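Local coordinates for capsid polyprotein (Turkey astrovirus 2, PDB 3TS3), which probably self-assembles into the icosahedral astrovirus capsid, of which this chain is the projection or spike domain on the virion, at residues C[46-51]-C[75-80]; C[54-59]-C[124-129]; C[69-74]-C[166-171]. All blocks are in the same frame, centred on the assembly; numbering follows the deposited sequence.

Contact 1: C[46-51]-C[75-80]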
ATOM      1  N   SER C  46     -17.070   9.629  -9.115  1.00 11.54           N
ATOM      2  CA  SER C  46     -16.611   8.658  -8.125  1.00 10.59           C
ATOM      3  C   SER C  46     -17.396   8.576  -6.827  1.00  9.76           C
ATOM      4  O   SER C  46     -17.604   7.499  -6.301  1.00  9.74           O
ATOM      5  CB  SER C  46     -15.130   8.874  -7.826  1.00  9.95           C
ATOM      6  OG  SER C  46     -14.354   8.496  -8.948  1.00 10.04           O
ATOM      7  N   ARG C  47     -17.815   9.720  -6.312  1.00  9.44           N
ATOM      8  CA  ARG C  47     -18.492   9.762  -5.024  1.00  9.28           C
ATOM      9  C   ARG C  47     -20.008   9.766  -5.161  1.00  9.09           C
ATOM     10  O   ARG C  47     -20.581  10.640  -5.784  1.00  9.70           O
ATOM     11  CB  ARG C  47     -18.045  11.004  -4.253  1.00  9.44           C
ATOM     12  CG  ARG C  47     -18.569  11.088  -2.821  1.00 10.69           C
ATOM     13  CD  ARG C  47     -18.239  12.422  -2.188  1.00 13.22           C
ATOM     14  NE  ARG C  47     -18.908  13.506  -2.889  1.00 15.53           N
ATOM     15  CZ  ARG C  47     -18.905  14.771  -2.497  1.00 16.07           C
ATOM     16  NH1 ARG C  47     -18.277  15.128  -1.394  1.00 15.96           N
ATOM     17  NH2 ARG C  47     -19.540  15.680  -3.213  1.00 17.38           N
ATOM     18  N   TYR C  48     -20.632   8.762  -4.559  1.00  8.22           N
ATOM     19  CA  TYR C  48     -22.077   8.631  -4.544  1.00  8.19           C
ATOM     20  C   TYR C  48     -22.560   8.605  -3.096  1.00  8.08           C
ATOM     21  O   TYR C  48     -22.082   7.826  -2.290  1.00  9.06           O
ATOM     22  CB  TYR C  48     -22.491   7.352  -5.278  1.00  8.33           C
ATOM     23  CG  TYR C  48     -23.968   7.083  -5.252  1.00  8.24           C
ATOM     24  CD1 TYR C  48     -24.832   7.756  -6.098  1.00  8.82           C
ATOM     25  CD2 TYR C  48     -24.497   6.151  -4.382  1.00  8.52           C
ATOM     26  CE1 TYR C  48     -26.177   7.512  -6.069  1.00  8.57           C
ATOM     27  CE2 TYR C  48     -25.843   5.904  -4.348  1.00  8.32           C
ATOM     28  CZ  TYR C  48     -26.675   6.579  -5.195  1.00  8.85           C
ATOM     29  OH  TYR C  48     -28.019   6.327  -5.165  1.00 10.08           O
ATOM     30  N   ASN C  49     -23.503   9.481  -2.787  1.00  8.06           N
ATOM     31  CA  ASN C  49     -24.016   9.622  -1.433  1.00  8.20           C
ATOM     32  C   ASN C  49     -25.492   9.226  -1.279  1.00  7.69           C
ATOM     33  O   ASN C  49     -26.395   9.981  -1.619  1.00  8.70           O
ATOM     34  CB  ASN C  49     -23.801  11.078  -1.003  1.00  8.45           C
ATOM     35  CG  ASN C  49     -24.361  11.398   0.362  1.00  9.16           C
ATOM     36  OD1 ASN C  49     -24.854  12.498   0.580  1.00  9.45           O
ATOM     37  ND2 ASN C  49     -24.259  10.459   1.293  1.00  8.26           N
ATOM     38  N   ASN C  50     -25.710   8.008  -0.804  1.00  7.66           N
ATOM     39  CA  ASN C  50     -27.013   7.549  -0.357  1.00  7.49           C
ATOM     40  C   ASN C  50     -26.883   6.324   0.545  1.00  7.58           C
ATOM     41  O   ASN C  50     -26.095   5.446   0.276  1.00  7.65           O
ATOM     42  CB  ASN C  50     -27.926   7.246  -1.543  1.00  7.71           C
ATOM     43  CG  ASN C  50     -29.374   7.095  -1.132  1.00  8.15           C
ATOM     44  OD1 ASN C  50     -29.882   7.868  -0.340  1.00  8.63           O
ATOM     45  ND2 ASN C  50     -30.039   6.100  -1.684  1.00  7.85           N
ATOM     46  N   GLN C  51     -27.687   6.251   1.593  1.00  7.70           N
ATOM     47  CA  GLN C  51     -27.650   5.075   2.443  1.00  8.25           C
ATOM     48  C   GLN C  51     -28.224   3.858   1.725  1.00  8.37           C
ATOM     49  O   GLN C  51     -29.333   3.901   1.209  1.00  8.47           O
ATOM     50  CB  GLN C  51     -28.468   5.331   3.706  1.00  8.60           C
ATOM     51  CG  GLN C  51     -28.720   4.102   4.549  1.00 11.25           C
ATOM     52  CD  GLN C  51     -27.502   3.657   5.310  1.00 16.44           C
ATOM     53  OE1 GLN C  51     -26.538   4.397   5.449  1.00 19.84           O
ATOM     54  NE2 GLN C  51     -27.551   2.439   5.829  1.00 18.98           N
ATOM     55  N   SER C  75     -23.430   5.005   3.668  1.00  8.81           N
ATOM     56  CA  SER C  75     -23.996   6.144   2.946  1.00  9.03           C
ATOM     57  C   SER C  75     -23.045   6.757   1.911  1.00  8.38           C
ATOM     58  O   SER C  75     -23.453   7.584   1.117  1.00  8.71           O
ATOM     59  CB  SER C  75     -24.448   7.233   3.924  1.00  9.52           C
ATOM     60  OG  SER C  75     -25.564   6.821   4.695  1.00 11.47           O
ATOM     61  N   TRP C  76     -21.772   6.380   1.954  1.00  8.28           N
ATOM     62  CA  TRP C  76     -20.788   6.935   1.029  1.00  8.35           C
ATOM     63  C   TRP C  76     -20.137   5.835   0.187  1.00  7.86           C
ATOM     64  O   TRP C  76     -19.450   4.970   0.693  1.00  8.44           O
ATOM     65  CB  TRP C  76     -19.748   7.755   1.796  1.00  8.43           C
ATOM     66  CG  TRP C  76     -20.353   8.934   2.520  1.00  8.47           C
ATOM     67  CD1 TRP C  76     -20.765   8.977   3.821  1.00 10.31           C
ATOM     68  CD2 TRP C  76     -20.618  10.232   1.977  1.00  9.43           C
ATOM     69  NE1 TRP C  76     -21.271  10.215   4.116  1.00 10.12           N
ATOM     70  CE2 TRP C  76     -21.181  11.007   3.005  1.00 10.34           C
ATOM     71  CE3 TRP C  76     -20.427  10.817   0.721  1.00  9.29           C
ATOM     72  CZ2 TRP C  76     -21.561  12.325   2.815  1.00  9.89           C
ATOM     73  CZ3 TRP C  76     -20.803  12.131   0.540  1.00 10.11           C
ATOM     74  CH2 TRP C  76     -21.359  12.870   1.581  1.00  9.59           C
ATOM     75  N   TRP C  77     -20.385   5.907  -1.110  1.00  7.87           N
ATOM     76  CA  TRP C  77     -19.978   4.886  -2.054  1.00  7.99           C
ATOM     77  C   TRP C  77     -18.963   5.455  -3.023  1.00  8.04           C
ATOM     78  O   TRP C  77     -19.116   6.553  -3.507  1.00  8.87           O
ATOM     79  CB  TRP C  77     -21.219   4.330  -2.756  1.00  7.97           C
ATOM     80  CG  TRP C  77     -22.122   3.710  -1.749  1.00  8.27           C
ATOM     81  CD1 TRP C  77     -23.182   4.294  -1.124  1.00  8.04           C
ATOM     82  CD2 TRP C  77     -21.997   2.400  -1.189  1.00  7.78           C
ATOM     83  NE1 TRP C  77     -23.745   3.415  -0.230  1.00  7.87           N
ATOM     84  CE2 TRP C  77     -23.035   2.244  -0.255  1.00  8.06           C
ATOM     85  CE3 TRP C  77     -21.122   1.337  -1.404  1.00  7.60           C
ATOM     86  CZ2 TRP C  77     -23.203   1.073   0.474  1.00  7.52           C
ATOM     87  CZ3 TRP C  77     -21.296   0.184  -0.693  1.00  8.02           C
ATOM     88  CH2 TRP C  77     -22.330   0.054   0.232  1.00  8.47           C
ATOM     89  N   ASN C  78     -17.902   4.704  -3.247  1.00  7.59           N
ATOM     90  CA  ASN C  78     -16.789   5.191  -4.027  1.00  7.87           C
ATOM     91  C   ASN C  78     -16.428   4.281  -5.182  1.00  7.52           C
ATOM     92  O   ASN C  78     -16.195   3.112  -4.992  1.00  8.00           O
ATOM     93  CB  ASN C  78     -15.592   5.357  -3.093  1.00  7.73           C
ATOM     94  CG  ASN C  78     -15.919   6.221  -1.895  1.00  8.13           C
ATOM     95  OD1 ASN C  78     -15.880   7.430  -1.977  1.00  9.66           O
ATOM     96  ND2 ASN C  78     -16.255   5.596  -0.782  1.00  8.99           N
ATOM     97  N   ILE C  79     -16.394   4.849  -6.380  1.00  7.98           N
ATOM     98  CA  ILE C  79     -15.979   4.128  -7.566  1.00  8.26           C
ATOM     99  C   ILE C  79     -14.661   4.761  -8.002  1.00  7.94           C
ATOM    100  O   ILE C  79     -14.648   5.832  -8.596  1.00  8.69           O
ATOM    101  CB  ILE C  79     -17.029   4.290  -8.680  1.00  8.47           C
ATOM    102  CG1 ILE C  79     -18.413   3.895  -8.164  1.00  9.51           C
ATOM    103  CG2 ILE C  79     -16.670   3.458  -9.886  1.00  9.01           C
ATOM    104  CD1 ILE C  79     -19.551   4.255  -9.092  1.00 11.93           C
ATOM    105  N   LEU C  80     -13.557   4.077  -7.718  1.00  8.08           N
ATOM    106  CA  LEU C  80     -12.231   4.611  -8.014  1.00  7.93           C
ATOM    107  C   LEU C  80     -11.500   3.782  -9.067  1.00  8.20           C
ATOM    108  O   LEU C  80     -11.709   2.589  -9.178  1.00  9.30           O
ATOM    109  CB  LEU C  80     -11.391   4.709  -6.740  1.00  8.38           C
ATOM    110  CG  LEU C  80     -11.939   5.589  -5.620  1.00  8.72           C
ATOM    111  CD1 LEU C  80     -10.865   5.752  -4.556  1.00  8.95           C
ATOM    112  CD2 LEU C  80     -12.357   6.939  -6.159  1.00 10.63           C
TER

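Contact 2: C[54-59]-C[124-129]. Unlike the reference sequence in segment 54-59: I54 (reference Thr).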
ATOM      1  N   ILE C  54     -28.764  -2.964   2.783  1.00 10.58           N
ATOM      2  CA  ILE C  54     -28.340  -4.337   2.554  1.00 11.13           C
ATOM      3  C   ILE C  54     -27.685  -4.433   1.187  1.00 10.29           C
ATOM      4  O   ILE C  54     -28.173  -5.098   0.292  1.00 10.62           O
ATOM      5  CB  ILE C  54     -29.536  -5.305   2.634  1.00 11.15           C
ATOM      6  CG1 ILE C  54     -30.358  -5.007   3.886  1.00 13.15           C
ATOM      7  CG2 ILE C  54     -29.063  -6.754   2.648  1.00 11.88           C
ATOM      8  CD1 ILE C  54     -31.579  -5.847   3.997  1.00 16.16           C
ATOM      9  N   PRO C  55     -26.557  -3.757   1.046  1.00  9.62           N
ATOM     10  CA  PRO C  55     -25.815  -3.792  -0.213  1.00  9.49           C
ATOM     11  C   PRO C  55     -25.166  -5.153  -0.480  1.00  9.35           C
ATOM     12  O   PRO C  55     -24.776  -5.846   0.448  1.00  8.84           O
ATOM     13  CB  PRO C  55     -24.740  -2.721  -0.006  1.00  9.66           C
ATOM     14  CG  PRO C  55     -24.517  -2.710   1.467  1.00  9.42           C
ATOM     15  CD  PRO C  55     -25.891  -2.920   2.057  1.00  9.50           C
ATOM     16  N   SER C  56     -25.061  -5.513  -1.753  1.00  9.50           N
ATOM     17  CA  SER C  56     -24.400  -6.743  -2.158  1.00  9.96           C
ATOM     18  C   SER C  56     -23.752  -6.585  -3.517  1.00  9.93           C
ATOM     19  O   SER C  56     -24.108  -5.698  -4.277  1.00 10.45           O
ATOM     20  CB  SER C  56     -25.393  -7.904  -2.224  1.00 10.23           C
ATOM     21  OG  SER C  56     -26.181  -7.825  -3.397  1.00 10.59           O
ATOM     22  N   ILE C  57     -22.815  -7.476  -3.813  1.00 10.18           N
ATOM     23  CA  ILE C  57     -22.243  -7.571  -5.137  1.00 10.87           C
ATOM     24  C   ILE C  57     -22.633  -8.951  -5.670  1.00 11.41           C
ATOM     25  O   ILE C  57     -22.349  -9.956  -5.048  1.00 11.54           O
ATOM     26  CB  ILE C  57     -20.712  -7.463  -5.092  1.00 11.27           C
ATOM     27  CG1 ILE C  57     -20.276  -6.070  -4.613  1.00 11.73           C
ATOM     28  CG2 ILE C  57     -20.118  -7.760  -6.465  1.00 11.09           C
ATOM     29  CD1 ILE C  57     -20.781  -4.925  -5.462  1.00 14.39           C
ATOM     30  N   GLY C  58     -23.291  -8.983  -6.820  1.00 11.61           N
ATOM     31  CA  GLY C  58     -23.731 -10.232  -7.402  1.00 12.44           C
ATOM     32  C   GLY C  58     -22.792 -10.826  -8.431  1.00 13.17           C
ATOM     33  O   GLY C  58     -22.136 -10.111  -9.174  1.00 12.76           O
ATOM     34  N   TYR C  59     -22.750 -12.150  -8.478  1.00 14.22           N
ATOM     35  CA  TYR C  59     -21.936 -12.840  -9.461  1.00 15.92           C
ATOM     36  C   TYR C  59     -22.568 -14.152  -9.911  1.00 17.34           C
ATOM     37  O   TYR C  59     -23.485 -14.649  -9.273  1.00 17.29           O
ATOM     38  CB  TYR C  59     -20.501 -13.040  -8.963  1.00 15.67           C
ATOM     39  CG  TYR C  59     -20.331 -13.890  -7.722  1.00 15.49           C
ATOM     40  CD1 TYR C  59     -20.000 -15.226  -7.823  1.00 15.30           C
ATOM     41  CD2 TYR C  59     -20.467 -13.349  -6.457  1.00 15.15           C
ATOM     42  CE1 TYR C  59     -19.814 -16.001  -6.706  1.00 15.55           C
ATOM     43  CE2 TYR C  59     -20.284 -14.117  -5.329  1.00 16.06           C
ATOM     44  CZ  TYR C  59     -19.960 -15.445  -5.459  1.00 15.10           C
ATOM     45  OH  TYR C  59     -19.779 -16.225  -4.340  1.00 16.29           O
ATOM     46  N   THR C 124     -28.342 -10.062  -8.973  1.00 14.60           N
ATOM     47  CA  THR C 124     -28.177 -10.277  -7.544  1.00 14.09           C
ATOM     48  C   THR C 124     -27.338  -9.186  -6.880  1.00 13.93           C
ATOM     49  O   THR C 124     -26.968  -9.309  -5.729  1.00 14.55           O
ATOM     50  CB  THR C 124     -27.593 -11.652  -7.257  1.00 13.84           C
ATOM     51  OG1 THR C 124     -26.453 -11.856  -8.087  1.00 12.99           O
ATOM     52  CG2 THR C 124     -28.623 -12.731  -7.566  1.00 14.41           C
ATOM     53  N   THR C 125     -27.055  -8.118  -7.619  1.00 13.56           N
ATOM     54  CA  THR C 125     -26.299  -6.998  -7.085  1.00 13.37           C
ATOM     55  C   THR C 125     -27.319  -6.031  -6.511  1.00 13.74           C
ATOM     56  O   THR C 125     -28.026  -5.359  -7.233  1.00 14.29           O
ATOM     57  CB  THR C 125     -25.499  -6.303  -8.194  1.00 13.01           C
ATOM     58  OG1 THR C 125     -24.465  -7.176  -8.653  1.00 12.74           O
ATOM     59  CG2 THR C 125     -24.876  -5.012  -7.686  1.00 12.62           C
ATOM     60  N   ASN C 126     -27.425  -6.023  -5.193  1.00 13.14           N
ATOM     61  CA  ASN C 126     -28.415  -5.194  -4.539  1.00 13.66           C
ATOM     62  C   ASN C 126     -27.888  -3.809  -4.156  1.00 12.89           C
ATOM     63  O   ASN C 126     -27.454  -3.572  -3.038  1.00 14.00           O
ATOM     64  CB  ASN C 126     -29.037  -5.979  -3.392  1.00 13.40           C
ATOM     65  CG  ASN C 126     -29.900  -7.126  -3.905  1.00 16.34           C
ATOM     66  OD1 ASN C 126     -29.755  -8.276  -3.496  1.00 19.15           O
ATOM     67  ND2 ASN C 126     -30.793  -6.807  -4.827  1.00 19.52           N
ATOM     68  N   LEU C 127     -27.951  -2.905  -5.124  1.00 11.53           N
ATOM     69  CA  LEU C 127     -27.485  -1.535  -4.993  1.00 10.92           C
ATOM     70  C   LEU C 127     -28.481  -0.606  -5.658  1.00 10.76           C
ATOM     71  O   LEU C 127     -29.237  -1.028  -6.513  1.00 10.75           O
ATOM     72  CB  LEU C 127     -26.121  -1.356  -5.662  1.00 10.79           C
ATOM     73  CG  LEU C 127     -24.959  -2.201  -5.136  1.00 11.25           C
ATOM     74  CD1 LEU C 127     -23.714  -1.940  -5.972  1.00 11.37           C
ATOM     75  CD2 LEU C 127     -24.691  -1.881  -3.672  1.00 11.98           C
ATOM     76  N   ASP C 128     -28.406   0.671  -5.321  1.00 10.30           N
ATOM     77  CA  ASP C 128     -29.312   1.659  -5.867  1.00 10.23           C
ATOM     78  C   ASP C 128     -29.188   1.670  -7.376  1.00 10.54           C
ATOM     79  O   ASP C 128     -28.128   1.404  -7.909  1.00 10.05           O
ATOM     80  CB  ASP C 128     -28.901   3.054  -5.417  1.00  9.50           C
ATOM     81  CG  ASP C 128     -29.229   3.339  -3.979  1.00  9.92           C
ATOM     82  OD1 ASP C 128     -28.886   4.445  -3.547  1.00  8.33           O
ATOM     83  OD2 ASP C 128     -29.844   2.498  -3.303  1.00  9.07           O
ATOM     84  N   GLU C 129     -30.272   2.029  -8.048  1.00 11.08           N
ATOM     85  CA  GLU C 129     -30.278   2.075  -9.499  1.00 12.39           C
ATOM     86  C   GLU C 129     -29.216   3.048  -9.981  1.00 12.28           C
ATOM     87  O   GLU C 129     -28.463   2.750 -10.886  1.00 12.74           O
ATOM     88  CB  GLU C 129     -31.633   2.611  -9.984  1.00 13.00           C
ATOM     89  CG  GLU C 129     -32.843   1.747  -9.706  1.00 16.51           C
ATOM     90  CD  GLU C 129     -34.136   2.369 -10.230  1.00 20.11           C
ATOM     91  OE1 GLU C 129     -34.470   3.496  -9.833  1.00 22.46           O
ATOM     92  OE2 GLU C 129     -34.817   1.723 -11.038  1.00 23.03           O
TER

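Contact 3: C[69-74]-C[166-171]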
ATOM      1  N   PHE C  69     -22.153 -11.633  -2.630  1.00 12.22           N
ATOM      2  CA  PHE C  69     -21.470 -11.414  -1.369  1.00 11.60           C
ATOM      3  C   PHE C  69     -21.938 -10.085  -0.771  1.00 11.17           C
ATOM      4  O   PHE C  69     -22.042  -9.095  -1.471  1.00 11.42           O
ATOM      5  CB  PHE C  69     -19.935 -11.601  -1.422  1.00 11.44           C
ATOM      6  CG  PHE C  69     -19.181 -10.655  -2.335  1.00 11.17           C
ATOM      7  CD1 PHE C  69     -18.679  -9.460  -1.858  1.00 10.53           C
ATOM      8  CD2 PHE C  69     -18.876 -11.018  -3.631  1.00 12.05           C
ATOM      9  CE1 PHE C  69     -17.945  -8.619  -2.675  1.00 10.67           C
ATOM     10  CE2 PHE C  69     -18.138 -10.184  -4.452  1.00 12.47           C
ATOM     11  CZ  PHE C  69     -17.672  -8.983  -3.972  1.00 11.73           C
ATOM     12  N   LEU C  70     -22.291 -10.103   0.508  1.00 11.18           N
ATOM     13  CA  LEU C  70     -22.797  -8.922   1.192  1.00 10.68           C
ATOM     14  C   LEU C  70     -21.727  -7.893   1.530  1.00 10.57           C
ATOM     15  O   LEU C  70     -20.590  -8.241   1.770  1.00 10.98           O
ATOM     16  CB  LEU C  70     -23.541  -9.321   2.467  1.00 11.01           C
ATOM     17  CG  LEU C  70     -24.752 -10.237   2.318  1.00 11.54           C
ATOM     18  CD1 LEU C  70     -25.151 -10.761   3.679  1.00 13.75           C
ATOM     19  CD2 LEU C  70     -25.907  -9.492   1.678  1.00 13.11           C
ATOM     20  N   LEU C  71     -22.123  -6.629   1.579  1.00 10.44           N
ATOM     21  CA  LEU C  71     -21.242  -5.531   1.961  1.00  9.66           C
ATOM     22  C   LEU C  71     -21.830  -4.844   3.183  1.00  9.62           C
ATOM     23  O   LEU C  71     -22.981  -5.053   3.512  1.00 10.15           O
ATOM     24  CB  LEU C  71     -21.105  -4.504   0.840  1.00  9.65           C
ATOM     25  CG  LEU C  71     -20.526  -4.926  -0.504  1.00  9.11           C
ATOM     26  CD1 LEU C  71     -20.443  -3.699  -1.395  1.00 11.23           C
ATOM     27  CD2 LEU C  71     -19.170  -5.574  -0.365  1.00 10.87           C
ATOM     28  N   ASP C  72     -21.029  -4.037   3.859  1.00  9.15           N
ATOM     29  CA  ASP C  72     -21.510  -3.283   5.009  1.00  9.12           C
ATOM     30  C   ASP C  72     -22.456  -2.168   4.576  1.00  8.90           C
ATOM     31  O   ASP C  72     -22.239  -1.536   3.556  1.00  8.57           O
ATOM     32  CB  ASP C  72     -20.340  -2.675   5.784  1.00  9.57           C
ATOM     33  CG  ASP C  72     -19.460  -3.720   6.429  1.00 10.79           C
ATOM     34  OD1 ASP C  72     -19.940  -4.449   7.312  1.00 13.74           O
ATOM     35  OD2 ASP C  72     -18.282  -3.812   6.060  1.00 11.48           O
ATOM     36  N   ALA C  73     -23.490  -1.921   5.368  1.00  9.05           N
ATOM     37  CA  ALA C  73     -24.388  -0.808   5.095  1.00  8.80           C
ATOM     38  C   ALA C  73     -23.574   0.473   5.173  1.00  8.89           C
ATOM     39  O   ALA C  73     -22.711   0.599   6.026  1.00  9.05           O
ATOM     40  CB  ALA C  73     -25.507  -0.769   6.131  1.00  9.11           C
ATOM     41  N   ALA C  74     -23.836   1.408   4.263  1.00  8.51           N
ATOM     42  CA  ALA C  74     -23.095   2.663   4.217  1.00  8.42           C
ATOM     43  C   ALA C  74     -23.841   3.759   3.462  1.00  8.44           C
ATOM     44  O   ALA C  74     -24.762   3.478   2.722  1.00  8.59           O
ATOM     45  CB  ALA C  74     -21.730   2.442   3.590  1.00  8.85           C
ATOM     46  N   ILE C 166     -11.628  -1.132 -11.580  1.00  7.84           N
ATOM     47  CA  ILE C 166     -12.419  -0.272 -10.735  1.00  8.12           C
ATOM     48  C   ILE C 166     -12.495  -0.820  -9.328  1.00  7.83           C
ATOM     49  O   ILE C 166     -12.963  -1.919  -9.118  1.00  8.56           O
ATOM     50  CB  ILE C 166     -13.851  -0.169 -11.285  1.00  8.15           C
ATOM     51  CG1 ILE C 166     -13.822   0.351 -12.722  1.00 10.14           C
ATOM     52  CG2 ILE C 166     -14.710   0.700 -10.392  1.00  9.87           C
ATOM     53  CD1 ILE C 166     -13.258   1.746 -12.843  1.00 11.04           C
ATOM     54  N   LEU C 167     -12.044  -0.033  -8.364  1.00  7.64           N
ATOM     55  CA  LEU C 167     -12.105  -0.456  -6.979  1.00  7.91           C
ATOM     56  C   LEU C 167     -13.339   0.183  -6.352  1.00  7.91           C
ATOM     57  O   LEU C 167     -13.464   1.389  -6.324  1.00  7.98           O
ATOM     58  CB  LEU C 167     -10.839  -0.011  -6.249  1.00  8.46           C
ATOM     59  CG  LEU C 167     -10.766  -0.334  -4.757  1.00  8.51           C
ATOM     60  CD1 LEU C 167     -10.758  -1.827  -4.499  1.00 11.75           C
ATOM     61  CD2 LEU C 167      -9.559   0.336  -4.140  1.00 11.52           C
ATOM     62  N   PHE C 168     -14.257  -0.649  -5.875  1.00  7.24           N
ATOM     63  CA  PHE C 168     -15.534  -0.176  -5.362  1.00  7.75           C
ATOM     64  C   PHE C 168     -15.663  -0.489  -3.880  1.00  7.32           C
ATOM     65  O   PHE C 168     -15.567  -1.631  -3.480  1.00  7.29           O
ATOM     66  CB  PHE C 168     -16.662  -0.846  -6.159  1.00  7.55           C
ATOM     67  CG  PHE C 168     -18.037  -0.585  -5.616  1.00  8.00           C
ATOM     68  CD1 PHE C 168     -18.595   0.664  -5.711  1.00  8.83           C
ATOM     69  CD2 PHE C 168     -18.780  -1.596  -5.038  1.00  8.97           C
ATOM     70  CE1 PHE C 168     -19.850   0.911  -5.236  1.00  8.98           C
ATOM     71  CE2 PHE C 168     -20.039  -1.346  -4.551  1.00 10.61           C
ATOM     72  CZ  PHE C 168     -20.570  -0.096  -4.647  1.00  9.94           C
ATOM     73  N   PHE C 169     -15.853   0.551  -3.079  1.00  7.59           N
ATOM     74  CA  PHE C 169     -15.930   0.392  -1.641  1.00  8.02           C
ATOM     75  C   PHE C 169     -16.681   1.546  -0.997  1.00  7.70           C
ATOM     76  O   PHE C 169     -16.837   2.596  -1.591  1.00  8.05           O
ATOM     77  CB  PHE C 169     -14.510   0.302  -1.067  1.00  8.07           C
ATOM     78  CG  PHE C 169     -13.688   1.531  -1.297  1.00  8.89           C
ATOM     79  CD1 PHE C 169     -13.523   2.457  -0.293  1.00  9.31           C
ATOM     80  CD2 PHE C 169     -13.098   1.768  -2.516  1.00  9.31           C
ATOM     81  CE1 PHE C 169     -12.788   3.575  -0.496  1.00 11.86           C
ATOM     82  CE2 PHE C 169     -12.357   2.892  -2.722  1.00 10.67           C
ATOM     83  CZ  PHE C 169     -12.191   3.791  -1.710  1.00 11.17           C
ATOM     84  N   SER C 170     -17.142   1.348   0.231  1.00  7.49           N
ATOM     85  CA  SER C 170     -17.799   2.420   0.957  1.00  7.52           C
ATOM     86  C   SER C 170     -16.864   3.012   2.007  1.00  8.10           C
ATOM     87  O   SER C 170     -15.880   2.401   2.382  1.00  8.31           O
ATOM     88  CB  SER C 170     -19.082   1.932   1.630  1.00  7.61           C
ATOM     89  OG  SER C 170     -18.791   1.059   2.703  1.00  7.32           O
ATOM     90  N   THR C 171     -17.193   4.214   2.457  1.00  8.24           N
ATOM     91  CA  THR C 171     -16.499   4.859   3.555  1.00  8.71           C
ATOM     92  C   THR C 171     -17.543   5.275   4.587  1.00  9.24           C
ATOM     93  O   THR C 171     -18.706   5.447   4.256  1.00  9.25           O
ATOM     94  CB  THR C 171     -15.677   6.100   3.123  1.00  8.54           C
ATOM     95  OG1 THR C 171     -16.489   6.986   2.352  1.00  9.32           O
ATOM     96  CG2 THR C 171     -14.475   5.689   2.300  1.00  9.00           C
TER
HETATM   97  O   HOH W   1     -19.768  -1.314   2.208  1.00  9.17           O

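Contact 1: C[46-51]-C[75-80]
An antiparallel ladder joins strands 47-51 and 76-80 of the spike domain's large sheet, with Y48 and W77 as its hydrogen-bonded pair. Y48 N reaches W77 O at 2.9 Å, and W77 N returns the bond to Y48 O at 2.8 Å. Just before the strand, S46 is bonded to I79 twice: I79 N donates to S46 O, while the S46 hydroxyl donates through OG to I79 O at 2.7 Å. That OG also has T43 N as a partner. On the face shared by R47, N49, W76 and N78, the N49 amide lies almost flat on the W76 indole, their planes only 3° apart. CG of N49 is anti to the backbone N (chi1 177°), and ND2 stands 3.4 Å above the W76 ring plane, over its centre. The same ND2 donates to S75 O at 3.0 Å, in line with the amide plane but from above the carbonyl plane. R47 runs alongside W76, CD to CZ3 3.8 Å, before its guanidinium turns to a salt bridge with D174. On the other face, W77 CD1 lies at the edge of the Y48 ring, 4.0 Å from CD2, and the Y48 hydroxyl bonds D128. N50 O lies in the plane of the W77 indole and accepts a weak bond from NE1, which has a second weak acceptor in A74 O. Stacking and hydrogen bonding thus act on one amide, fixing the rotation of N49 and tying the indole of W76 to the opposite strand at a partly exposed position.

Contact 2: C[54-59]-C[124-129]
The flat groups where S56 meets T124 and N126 are peptide units and not aromatic rings. The S56 hydroxyl donates through OG to T124 O at 2.9 Å, tilted 15° from the T124 carbonyl plane, with a C=O...OG angle of 143°. N126 lays its CB 3.4 Å from S56 OG, with the side-chain amide farther off. At N126 O the partners are P55 CA, in a CA-H...O contact of 3.3 Å, and S56 N, in a weak hydrogen bond. S56 OG is also an acceptor, taking N126 N at 2.8 Å. Its torsion sets it between the backbone N and the carbonyl carbon (chi1 77°), where one oxygen can serve both the carbonyl before T125 and the amide after it. Two residues further along the strand, G58 N donates to T125 OG1 at 2.8 Å, and that hydroxyl is also bonded to Y121 O. G58 has no side chain, and T124 OG1 comes within 3.2 Å of its CA while bonding T67 O on the neighbouring strand. The apolar part is carried by L127, whose CD2 touches P55 CB at 3.8 Å and whose CD1 faces I57 CD1 more loosely; both I57 and L127 also pack on F168. The loop leading into helix 129-135 is therefore fastened to strand 56-59 largely by hydroxyls in place of a regular ladder. Each of S56 OG and T125 OG1 joins two backbone groups, so in this buried join two hydroxyls supply partners to backbone groups of both the loop and the strand.

Contact 3: C[69-74]-C[166-171]
L71 makes the first touch on strand 166-171 as the chain leaves strand 67-70. Its branch carbon CD1 carries the contact, approaching F168 CE2 to 4.0 Å, the two side chains crossing at a slant. I57 packs on both residues, so the pair belongs to a larger apolar cluster. At D72 the link turns polar and indirect. A water donates to D72 O at 2.8 Å and also bonds S170 OG at 2.6 Å, bridging the backbone of one segment to the hydroxyl of the other. S170 OG has a further partner in R152, whose side chain also lies against D72 and A74. The chain then brings A74 in with its methyl directed at strand 166-171, and A74 CB meets S170 CB at 3.3 Å, tighter than ordinary van der Waals contact. S170 OG is also close, 3.4 Å from A74 CB. Beyond these small side chains, the A74 backbone is hydrogen-bonded to that of I52. The arrangement is that of a connection between two antiparallel sheets: having left the pair 56-59 and 67-70, the chain runs beside a strand of the large sheet, meeting it through side chains and one water, before turning at S75 into strand 76-80.

In the fold
Contacts 1 and 3 share the large sheet, where strands 76-81 and 164-171 are neighbours; strand 56-59 of contact 2 and the start of segment 69-74 belong to the two-stranded sheet 56-59/67-70. Contact 3 lies nearest the middle, about 11 Å from the chain centre to its own, against about 16 Å for the other two. Contact 1 is partly exposed and combines a ladder with amide-indole stacking; contact 2 is mostly buried and uses hydroxyl-backbone bonds; contact 3 is sparse packing with a bridging water. D128 ties contacts 1 and 2 through Y48 and N50, W77 packs on P55, and backbone pairing of P55 and I57 with L71 and F69 joins contacts 2 and 3.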